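Cytochrome c (Pseudomonas aeruginosa, PDB 6RTE) acts as a dihydro-heme d1 dehydrogenase in heme d1 biosynthesis, pairing a heme c domain with an eight-bladed beta-propeller. Local coordinates at residues 103-106 with 107-111; 69-72 with 73-77; 295-299 with 300-304; 274-278 with 279-283. All coordinates share one frame; numbering follows the deposited sequence.

The four contacts fall into two neighbouring pairs. Contacts 1 and 2 lie in the heme c domain, centres about 11 Å apart, and both touch the heme; helix 98-109, which carries contact 1, packs on helix 73-82, which begins in contact 2. Contacts 3 and 4, centres about 10 Å apart, share one propeller blade, where strands 281-286 and 291-296 are neighbours. Between the pairs the centres are about 37 to 41 Å apart. Contact 2 is a surface contact; the others are partly buried. Helical amides dominate contact 1 and a capped helix start contact 2, whereas contact 3 leans on waters and a proline, and contact 4 on antiparallel strand bonds.

Contact 1: 103-106 with 107-111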
loop_
_atom_site.group_PDB
_atom_site.type_symbol
_atom_site.label_atom_id
_atom_site.label_comp_id
_atom_site.label_asym_id
_atom_site.label_seq_id
_atom_site.Cartn_x
_atom_site.Cartn_y
_atom_site.Cartn_z
ATOM N N ALA A 103 21.182 -19.955 15.422
ATOM C CA ALA A 103 21.165 -20.774 14.216
ATOM C C ALA A 103 19.879 -20.561 13.429
ATOM O O ALA A 103 19.908 -20.439 12.195
ATOM C CB ALA A 103 21.329 -22.245 14.578
ATOM N N LEU A 104 18.737 -20.519 14.124
ATOM C CA LEU A 104 17.468 -20.349 13.428
ATOM C C LEU A 104 17.393 -18.983 12.754
ATOM O O LEU A 104 16.991 -18.885 11.589
ATOM C CB LEU A 104 16.311 -20.552 14.404
ATOM C CG LEU A 104 15.849 -22.005 14.557
ATOM C CD1 LEU A 104 14.977 -22.169 15.794
ATOM C CD2 LEU A 104 15.102 -22.464 13.308
ATOM N N VAL A 105 17.797 -17.924 13.465
ATOM C CA VAL A 105 17.788 -16.587 12.880
ATOM C C VAL A 105 18.677 -16.544 11.645
ATOM O O VAL A 105 18.282 -16.031 10.586
ATOM C CB VAL A 105 18.221 -15.538 13.917
ATOM C CG1 VAL A 105 18.348 -14.155 13.267
ATOM C CG2 VAL A 105 17.231 -15.494 15.073
ATOM N N ALA A 106 19.895 -17.079 11.763
ATOM C CA ALA A 106 20.809 -17.101 10.626
ATOM C C ALA A 106 20.167 -17.784 9.424
ATOM O O ALA A 106 20.253 -17.282 8.300
ATOM C CB ALA A 106 22.116 -17.798 11.013
ATOM N N TYR A 107 19.499 -18.918 9.655
ATOM C CA TYR A 107 18.836 -19.654 8.579
ATOM C C TYR A 107 17.713 -18.841 7.938
ATOM O O TYR A 107 17.532 -18.880 6.712
ATOM C CB TYR A 107 18.295 -20.975 9.138
ATOM C CG TYR A 107 17.487 -21.809 8.171
ATOM C CD1 TYR A 107 18.100 -22.483 7.122
ATOM C CD2 TYR A 107 16.111 -21.947 8.324
ATOM C CE1 TYR A 107 17.357 -23.260 6.240
ATOM C CE2 TYR A 107 15.363 -22.715 7.451
ATOM C CZ TYR A 107 15.990 -23.369 6.410
ATOM O OH TYR A 107 15.249 -24.136 5.541
ATOM N N LEU A 108 16.932 -18.112 8.742
ATOM C CA LEU A 108 15.797 -17.382 8.192
ATOM C C LEU A 108 16.259 -16.257 7.273
ATOM O O LEU A 108 15.614 -15.969 6.265
ATOM C CB LEU A 108 14.925 -16.799 9.309
ATOM C CG LEU A 108 14.155 -17.761 10.223
ATOM C CD1 LEU A 108 13.145 -16.967 11.036
ATOM C CD2 LEU A 108 13.472 -18.846 9.440
ATOM N N TYR A 109 17.368 -15.598 7.617
ATOM C CA TYR A 109 17.843 -14.468 6.832
ATOM C C TYR A 109 18.816 -14.871 5.732
ATOM O O TYR A 109 19.143 -14.036 4.884
ATOM C CB TYR A 109 18.461 -13.424 7.764
ATOM C CG TYR A 109 17.393 -12.705 8.569
ATOM C CD1 TYR A 109 16.888 -13.260 9.740
ATOM C CD2 TYR A 109 16.853 -11.501 8.131
ATOM C CE1 TYR A 109 15.893 -12.627 10.465
ATOM C CE2 TYR A 109 15.851 -10.861 8.853
ATOM C CZ TYR A 109 15.374 -11.434 10.020
ATOM O OH TYR A 109 14.390 -10.800 10.757
ATOM N N GLN A 110 19.244 -16.124 5.696
ATOM C CA GLN A 110 20.157 -16.586 4.658
ATOM C C GLN A 110 19.383 -16.852 3.373
ATOM O O GLN A 110 18.316 -17.468 3.401
ATOM C CB GLN A 110 20.881 -17.850 5.124
ATOM C CG GLN A 110 21.698 -18.559 4.050
ATOM C CD GLN A 110 22.840 -17.712 3.517
ATOM O OE1 GLN A 110 23.643 -17.174 4.281
ATOM N NE2 GLN A 110 22.920 -17.596 2.195
ATOM N N ALA A 111 19.915 -16.380 2.251
ATOM C CA ALA A 111 19.289 -16.670 0.968
ATOM C C ALA A 111 19.340 -18.172 0.698
ATOM O O ALA A 111 20.356 -18.822 0.994
ATOM C CB ALA A 111 19.997 -15.917 -0.160
#
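Val105 and Tyr109 sit one turn apart near the C-terminal end of helix 98-109 in the heme c domain, their side chains running alongside each other in the same direction. From CB outward, the tyrosine first meets the previous turn: Tyr109 CB is 3.8 Å from Val105 O. Chi1 of -72° then puts CG beside the backbone N, which brings the ring back toward the preceding turn. There CD1 meets Val105 O at 3.2 Å, the oxygen lying at the ring edge and in its plane, and the same carbon touches Val105 CG1 at 3.9 Å. At the tip, Tyr109 OH makes a hydrogen bond to Leu71 O, so the side chain reaches the loop just before helix 73-82, whose Pro73 and Ala76 also lie against it.

Val105 O thus serves twice, since it also accepts the Tyr109 N-H at 3.1 Å. One residue back, Leu104, whose side chain touches the heme, takes Leu108 N on its O at 3.0 Å, and Leu108 CG rests on that same oxygen. Tyr107 leaves from another side of the helix and forms a cation-pi pair with Arg55. The helix ends at Gln110: its N reaches Ala106 O through a weak bond bent to 122°. Beyond this, the Gln110 chain folds at chi2 and NE2 donates to Ala111 O at 3.1 Å, on a lone pair in the carbonyl plane.

Contact 2: 69-72 with 73-77; sequences SRLK and PAQAR
This is the start of helix 73-82 in the heme c domain, with Lys72 at the N-cap and Pro73 as the first helical residue. The cap is closed by Gln75. Its CG sits anti to the carbonyl carbon (chi1 -59°) and the chain runs extended beyond it, which carries the amide back to the N-cap residue. There OE1 accepts Lys72 N at 3.0 Å, with an N-H...O angle of 155°; the donor stands above the carbonyl plane of the amide rather than on a lone pair. The same Gln75 OE1 lies 3.7 Å from Lys72 CB, and the two side chains cross at a slant before the lysine continues away from the helix.

Lys72 O looks into the first turn. Ala76 N donates to Lys72 O at 2.9 Å in a well-formed bond. Gln75 N lies 2.8 Å from Lys72 O, but its bond is weak, bent to 123°. One oxygen thus holds Ala76 N firmly and Gln75 N only weakly.

Leu71 adds apolar contacts, straddling the turn with its two methyls. Leu71 CD1 touches Gln75 CB at 3.7 Å, while Leu71 CD2 meets Ala76 CB, also at 3.7 Å. The leucine side chain in addition touches the heme. Further on, Arg77 turns away to form salt bridges with Asp98 and Asp102 of helix 98-109.

The Gln75 bond to the N-cap amide is one half of a capping box, which the lysine side chain, lacking an acceptor, cannot return. The apolar pair between Leu71, just before the N-cap, and Ala76, the fourth helical residue, is a hydrophobic staple, a signature of a helix N-terminus.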
loop_
_atom_site.group_PDB
_atom_site.type_symbol
_atom_site.label_atom_id
_atom_site.label_comp_id
_atom_site.label_asym_id
_atom_site.label_seq_id
_atom_site.Cartn_x
_atom_site.Cartn_y
_atom_site.Cartn_z
ATOM N N SER A 69 12.138 -8.290 5.525
ATOM C CA SER A 69 12.864 -7.054 5.227
ATOM C C SER A 69 12.583 -5.943 6.225
ATOM O O SER A 69 13.407 -5.035 6.373
ATOM C CB SER A 69 12.510 -6.573 3.811
ATOM O OG SER A 69 11.149 -6.166 3.727
ATOM N N ARG A 70 11.452 -5.991 6.919
ATOM C CA ARG A 70 11.113 -4.981 7.905
ATOM C C ARG A 70 11.361 -5.438 9.335
ATOM O O ARG A 70 11.088 -4.678 10.266
ATOM C CB ARG A 70 9.644 -4.567 7.760
ATOM C CG ARG A 70 9.417 -3.306 6.952
ATOM C CD ARG A 70 9.341 -3.584 5.464
ATOM N NE ARG A 70 8.318 -2.760 4.817
ATOM C CZ ARG A 70 7.919 -2.910 3.556
ATOM N NH1 ARG A 70 8.449 -3.853 2.794
ATOM N NH2 ARG A 70 6.984 -2.113 3.060
ATOM N N LEU A 71 11.867 -6.651 9.529
ATOM C CA LEU A 71 12.083 -7.230 10.851
ATOM C C LEU A 71 13.582 -7.447 11.028
ATOM O O LEU A 71 14.181 -8.256 10.316
ATOM C CB LEU A 71 11.319 -8.547 10.991
ATOM C CG LEU A 71 11.362 -9.237 12.358
ATOM C CD1 LEU A 71 10.545 -8.445 13.389
ATOM C CD2 LEU A 71 10.858 -10.670 12.234
ATOM N N LYS A 72 14.184 -6.728 11.958
ATOM C CA LYS A 72 15.613 -6.901 12.206
ATOM C C LYS A 72 15.869 -8.270 12.833
ATOM O O LYS A 72 15.052 -8.754 13.628
ATOM C CB LYS A 72 16.137 -5.797 13.119
ATOM C CG LYS A 72 16.193 -4.430 12.449
ATOM C CD LYS A 72 16.989 -3.432 13.282
ATOM C CE LYS A 72 16.843 -2.004 12.749
ATOM N NZ LYS A 72 15.436 -1.511 12.836
ATOM N N PRO A 73 16.985 -8.921 12.494
ATOM C CA PRO A 73 17.250 -10.256 13.061
ATOM C C PRO A 73 17.202 -10.311 14.574
ATOM O O PRO A 73 16.769 -11.331 15.134
ATOM C CB PRO A 73 18.645 -10.575 12.511
ATOM C CG PRO A 73 18.622 -9.903 11.147
ATOM C CD PRO A 73 17.939 -8.587 11.420
ATOM N N ALA A 74 17.627 -9.247 15.263
ATOM C CA ALA A 74 17.524 -9.233 16.716
ATOM C C ALA A 74 16.066 -9.259 17.161
ATOM O O ALA A 74 15.743 -9.849 18.200
ATOM C CB ALA A 74 18.244 -8.007 17.285
ATOM N N GLN A 75 15.172 -8.640 16.380
ATOM C CA GLN A 75 13.750 -8.677 16.706
ATOM C C GLN A 75 13.153 -10.044 16.397
ATOM O O GLN A 75 12.307 -10.543 17.152
ATOM C CB GLN A 75 13.015 -7.573 15.943
ATOM C CG GLN A 75 13.545 -6.171 16.252
ATOM C CD GLN A 75 13.000 -5.104 15.312
ATOM O OE1 GLN A 75 12.653 -5.385 14.159
ATOM N NE2 GLN A 75 12.917 -3.871 15.804
ATOM N N ALA A 76 13.578 -10.670 15.294
ATOM C CA ALA A 76 13.160 -12.044 15.020
ATOM C C ALA A 76 13.600 -12.978 16.139
ATOM O O ALA A 76 12.842 -13.861 16.559
ATOM C CB ALA A 76 13.730 -12.518 13.685
ATOM N N ARG A 77 14.830 -12.799 16.634
ATOM C CA ARG A 77 15.322 -13.643 17.717
ATOM C C ARG A 77 14.421 -13.545 18.940
ATOM O O ARG A 77 14.099 -14.561 19.570
ATOM C CB ARG A 77 16.746 -13.236 18.073
ATOM C CG ARG A 77 17.487 -14.246 18.925
ATOM C CD ARG A 77 18.940 -13.842 19.105
ATOM N NE ARG A 77 19.690 -14.869 19.822
ATOM C CZ ARG A 77 19.719 -14.983 21.146
ATOM N NH1 ARG A 77 19.048 -14.128 21.910
ATOM N NH2 ARG A 77 20.428 -15.957 21.708
#

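Contact 3: 295-299 with 300-304; sequences LPYAN and GKPVA
Chi1 of 51° puts Tyr297 CG between the backbone N and the carbonyl carbon, so the aromatic ring leads away and CB is what meets Pro302. Pro302 CG is 3.8 Å from Tyr297 CB. Two residues earlier, chi1 of -69° sets Leu295 CG beside its own N, and Leu295 CD2 comes to rest 3.5 Å from Pro302 O. That oxygen is buried and has no polar partner in the model. Pro302 CB rests 3.4 Å from Pro296 O, placing the proline ring against the strand end.

The bend follows strand 291-296 of a propeller blade and leads toward strand 306-309. Residues 297-300 form a type I beta turn, closed by Gly300 N on Tyr297 O at 3.1 Å. Gly300 has positive phi, and at its backbone angles a beta carbon would collide with Asn299 O. Pro302 then centres an inverse gamma turn.

Two waters bridge the limbs. Both donate to Pro296 O; one goes on to Ala304 O at 3.0 Å and the other to Gly300 O, also at 3.0 Å. Deeper in, Tyr297 OH is hydrogen-bonded to Asp229, and the Tyr297 ring meets that of Phe282 with the planes about 55° apart.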
loop_
_atom_site.group_PDB
_atom_site.type_symbol
_atom_site.label_atom_id
_atom_site.label_comp_id
_atom_site.label_asym_id
_atom_site.label_seq_id
_atom_site.Cartn_x
_atom_site.Cartn_y
_atom_site.Cartn_z
ATOM N N LEU A 295 1.199 -0.777 -19.779
ATOM C CA LEU A 295 0.473 -1.921 -20.322
ATOM C C LEU A 295 -0.956 -1.494 -20.654
ATOM O O LEU A 295 -1.825 -1.488 -19.758
ATOM C CB LEU A 295 0.470 -3.077 -19.329
ATOM C CG LEU A 295 1.821 -3.765 -19.083
ATOM C CD1 LEU A 295 2.620 -3.045 -17.985
ATOM C CD2 LEU A 295 1.622 -5.209 -18.709
ATOM N N PRO A 296 -1.252 -1.126 -21.895
ATOM C CA PRO A 296 -2.619 -0.717 -22.229
ATOM C C PRO A 296 -3.600 -1.879 -22.226
ATOM O O PRO A 296 -3.276 -3.007 -22.617
ATOM C CB PRO A 296 -2.475 -0.126 -23.641
ATOM C CG PRO A 296 -1.294 -0.803 -24.207
ATOM C CD PRO A 296 -0.345 -0.990 -23.051
ATOM N N TYR A 297 -4.840 -1.588 -21.803
ATOM C CA TYR A 297 -5.879 -2.610 -21.763
ATOM C C TYR A 297 -7.169 -2.207 -22.483
ATOM O O TYR A 297 -8.142 -2.958 -22.417
ATOM C CB TYR A 297 -6.212 -3.013 -20.316
ATOM C CG TYR A 297 -6.521 -1.870 -19.384
ATOM C CD1 TYR A 297 -7.741 -1.210 -19.431
ATOM C CD2 TYR A 297 -5.591 -1.460 -18.442
ATOM C CE1 TYR A 297 -8.013 -0.151 -18.588
ATOM C CE2 TYR A 297 -5.854 -0.408 -17.589
ATOM C CZ TYR A 297 -7.061 0.240 -17.663
ATOM O OH TYR A 297 -7.307 1.290 -16.813
ATOM N N ALA A 298 -7.196 -1.070 -23.186
ATOM C CA ALA A 298 -8.401 -0.711 -23.941
ATOM C C ALA A 298 -8.781 -1.806 -24.928
ATOM O O ALA A 298 -9.966 -2.083 -25.139
ATOM C CB ALA A 298 -8.204 0.612 -24.692
ATOM N N ASN A 299 -7.794 -2.450 -25.542
ATOM C CA ASN A 299 -8.065 -3.464 -26.554
ATOM C C ASN A 299 -8.029 -4.884 -26.009
ATOM O O ASN A 299 -8.121 -5.835 -26.797
ATOM C CB ASN A 299 -7.093 -3.307 -27.712
ATOM C CG ASN A 299 -7.419 -2.102 -28.569
ATOM O OD1 ASN A 299 -6.732 -1.084 -28.525
ATOM N ND2 ASN A 299 -8.477 -2.207 -29.345
ATOM N N GLY A 300 -7.948 -5.054 -24.697
ATOM C CA GLY A 300 -8.034 -6.378 -24.116
ATOM C C GLY A 300 -6.967 -6.623 -23.074
ATOM O O GLY A 300 -6.263 -5.705 -22.627
ATOM N N LYS A 301 -6.851 -7.897 -22.668
ATOM C CA LYS A 301 -6.016 -8.254 -21.528
ATOM C C LYS A 301 -4.619 -7.643 -21.706
ATOM O O LYS A 301 -4.000 -7.818 -22.770
ATOM C CB LYS A 301 -5.931 -9.773 -21.369
ATOM C CG LYS A 301 -5.583 -10.523 -22.632
ATOM C CD LYS A 301 -5.491 -12.013 -22.370
ATOM C CE LYS A 301 -5.148 -12.775 -23.650
ATOM N NZ LYS A 301 -5.045 -14.236 -23.395
ATOM N N PRO A 302 -4.132 -6.866 -20.734
ATOM C CA PRO A 302 -2.867 -6.146 -20.927
ATOM C C PRO A 302 -1.664 -7.046 -20.664
ATOM O O PRO A 302 -1.177 -7.131 -19.537
ATOM C CB PRO A 302 -2.961 -4.997 -19.914
ATOM C CG PRO A 302 -3.840 -5.530 -18.819
ATOM C CD PRO A 302 -4.829 -6.462 -19.493
ATOM N N VAL A 303 -1.192 -7.733 -21.699
ATOM C CA VAL A 303 -0.147 -8.735 -21.539
ATOM C C VAL A 303 1.142 -8.359 -22.254
ATOM O O VAL A 303 2.114 -9.116 -22.177
ATOM C CB VAL A 303 -0.632 -10.125 -22.002
ATOM C CG1 VAL A 303 -1.728 -10.653 -21.061
ATOM C CG2 VAL A 303 -1.143 -10.072 -23.433
ATOM N N ALA A 304 1.198 -7.209 -22.917
ATOM C CA ALA A 304 2.392 -6.802 -23.660
ATOM C C ALA A 304 2.816 -5.397 -23.256
ATOM O O ALA A 304 2.092 -4.425 -23.556
ATOM C CB ALA A 304 2.139 -6.875 -25.166
HETATM O O HOH W 1 -0.901 -4.560 -23.004
HETATM O O HOH W 2 -4.655 -4.201 -24.669
#

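Contact 4: 274-278 with 279-283; sequences YTAPP and RHSFV
Tyr274 and Val283 open the tight end of a beta hairpin, strands 270-276 and 281-286 of a propeller blade. Their backbones exchange two bonds: Tyr274 N gives to Val283 O and Val283 N to Tyr274 O, each at 2.8 Å. Ala276 N to Ser281 O continues the pairing at 2.9 Å. On the face carrying Ala276, its CB touches Val283 CG2 at 4.2 Å, with the Phe317 and Phe319 side chains packed against that valine. On the other face, Thr275 and Phe282 lie side by side as a non-hydrogen-bonded pair, Thr275 OG1 3.4 Å from Phe282 CE1. The hydroxyl itself bonds to Val227 O. The Phe282 ring also turns its edge to Tyr274 O.

Ala276, Ser281, Phe282 and Val283 are buried; the turn is looser. Residues 277-279 form a short 3-10 segment with Pro278 exposed at the tip, and His280 and Ser281 both face Ala276, a G1 beta bulge. Arg279 N reaches Ala276 O only weakly. Its side chain bends at chi3 and leaves the turn for salt bridges to Glu294 and Asp342. Glu294 also bonds Ser281 OG, so one carboxylate ties both residues.

His280 has positive phi (44°), and with CG anti to its carbonyl carbon (chi1 -54°) the ring folds back over the turn. ND1 bonds to Asp229, while Pro277 O stands 3.0 Å above one ring face, offset toward the rim, and accepts His280 N.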
loop_
_atom_site.group_PDB
_atom_site.type_symbol
_atom_site.label_atom_id
_atom_site.label_comp_id
_atom_site.label_asym_id
_atom_site.label_seq_id
_atom_site.Cartn_x
_atom_site.Cartn_y
_atom_site.Cartn_z
ATOM N N TYR A 274 0.403 0.761 -11.026
ATOM C CA TYR A 274 -0.556 1.853 -10.934
ATOM C C TYR A 274 -1.510 1.789 -12.123
ATOM O O TYR A 274 -1.171 1.266 -13.186
ATOM C CB TYR A 274 0.126 3.226 -10.931
ATOM C CG TYR A 274 1.316 3.364 -9.995
ATOM C CD1 TYR A 274 2.601 3.029 -10.419
ATOM C CD2 TYR A 274 1.156 3.831 -8.705
ATOM C CE1 TYR A 274 3.700 3.155 -9.570
ATOM C CE2 TYR A 274 2.246 3.962 -7.843
ATOM C CZ TYR A 274 3.512 3.626 -8.284
ATOM O OH TYR A 274 4.593 3.755 -7.437
ATOM N N THR A 275 -2.699 2.356 -11.935
ATOM C CA THR A 275 -3.672 2.527 -13.008
ATOM C C THR A 275 -3.669 3.976 -13.464
ATOM O O THR A 275 -3.605 4.893 -12.641
ATOM C CB THR A 275 -5.069 2.125 -12.542
ATOM O OG1 THR A 275 -5.035 0.763 -12.094
ATOM C CG2 THR A 275 -6.136 2.287 -13.693
ATOM N N ALA A 276 -3.729 4.177 -14.779
ATOM C CA ALA A 276 -3.807 5.502 -15.396
ATOM C C ALA A 276 -5.116 5.569 -16.176
ATOM O O ALA A 276 -5.149 5.244 -17.374
ATOM C CB ALA A 276 -2.610 5.765 -16.301
ATOM N N PRO A 277 -6.211 5.996 -15.551
ATOM C CA PRO A 277 -7.543 5.778 -16.142
ATOM C C PRO A 277 -7.710 6.450 -17.493
ATOM O O PRO A 277 -8.245 5.819 -18.417
ATOM C CB PRO A 277 -8.500 6.357 -15.089
ATOM C CG PRO A 277 -7.757 6.150 -13.797
ATOM C CD PRO A 277 -6.311 6.423 -14.142
ATOM N N PRO A 278 -7.268 7.703 -17.678
ATOM C CA PRO A 278 -7.458 8.327 -19.003
ATOM C C PRO A 278 -6.700 7.628 -20.113
ATOM O O PRO A 278 -7.100 7.716 -21.279
ATOM C CB PRO A 278 -6.944 9.764 -18.811
ATOM C CG PRO A 278 -6.857 9.959 -17.340
ATOM C CD PRO A 278 -6.625 8.631 -16.727
ATOM N N ARG A 279 -5.608 6.946 -19.789
ATOM C CA ARG A 279 -4.839 6.185 -20.760
ATOM C C ARG A 279 -5.309 4.737 -20.877
ATOM O O ARG A 279 -4.795 4.005 -21.727
ATOM C CB ARG A 279 -3.351 6.222 -20.381
ATOM C CG ARG A 279 -2.815 7.644 -20.140
ATOM C CD ARG A 279 -1.367 7.620 -19.691
ATOM N NE ARG A 279 -0.484 7.116 -20.739
ATOM C CZ ARG A 279 0.067 7.867 -21.687
ATOM N NH1 ARG A 279 0.851 7.308 -22.596
ATOM N NH2 ARG A 279 -0.156 9.171 -21.724
ATOM N N HIS A 280 -6.280 4.321 -20.058
ATOM C CA HIS A 280 -6.737 2.934 -20.002
ATOM C C HIS A 280 -5.560 1.967 -19.999
ATOM O O HIS A 280 -5.485 1.031 -20.795
ATOM C CB HIS A 280 -7.687 2.629 -21.147
ATOM C CG HIS A 280 -8.828 3.582 -21.227
ATOM N ND1 HIS A 280 -9.702 3.767 -20.178
ATOM C CD2 HIS A 280 -9.204 4.447 -22.195
ATOM C CE1 HIS A 280 -10.592 4.692 -20.513
ATOM N NE2 HIS A 280 -10.307 5.118 -21.730
ATOM N N SER A 281 -4.641 2.201 -19.065
ATOM C CA SER A 281 -3.400 1.436 -19.020
ATOM C C SER A 281 -2.977 1.245 -17.578
ATOM O O SER A 281 -3.357 2.013 -16.689
ATOM C CB SER A 281 -2.278 2.146 -19.786
ATOM O OG SER A 281 -1.812 3.258 -19.037
ATOM N N PHE A 282 -2.184 0.194 -17.362
ATOM C CA PHE A 282 -1.382 0.065 -16.158
ATOM C C PHE A 282 0.001 0.657 -16.417
ATOM O O PHE A 282 0.541 0.547 -17.526
ATOM C CB PHE A 282 -1.241 -1.399 -15.740
ATOM C CG PHE A 282 -2.518 -2.028 -15.242
ATOM C CD1 PHE A 282 -3.122 -1.583 -14.076
ATOM C CD2 PHE A 282 -3.086 -3.096 -15.916
ATOM C CE1 PHE A 282 -4.278 -2.183 -13.600
ATOM C CE2 PHE A 282 -4.249 -3.706 -15.443
ATOM C CZ PHE A 282 -4.840 -3.245 -14.286
ATOM N N VAL A 283 0.574 1.277 -15.383
ATOM C CA VAL A 283 1.939 1.786 -15.416
ATOM C C VAL A 283 2.715 1.062 -14.318
ATOM O O VAL A 283 2.229 0.949 -13.187
ATOM C CB VAL A 283 1.987 3.310 -15.214
ATOM C CG1 VAL A 283 3.424 3.788 -15.135
ATOM C CG2 VAL A 283 1.232 4.051 -16.338
#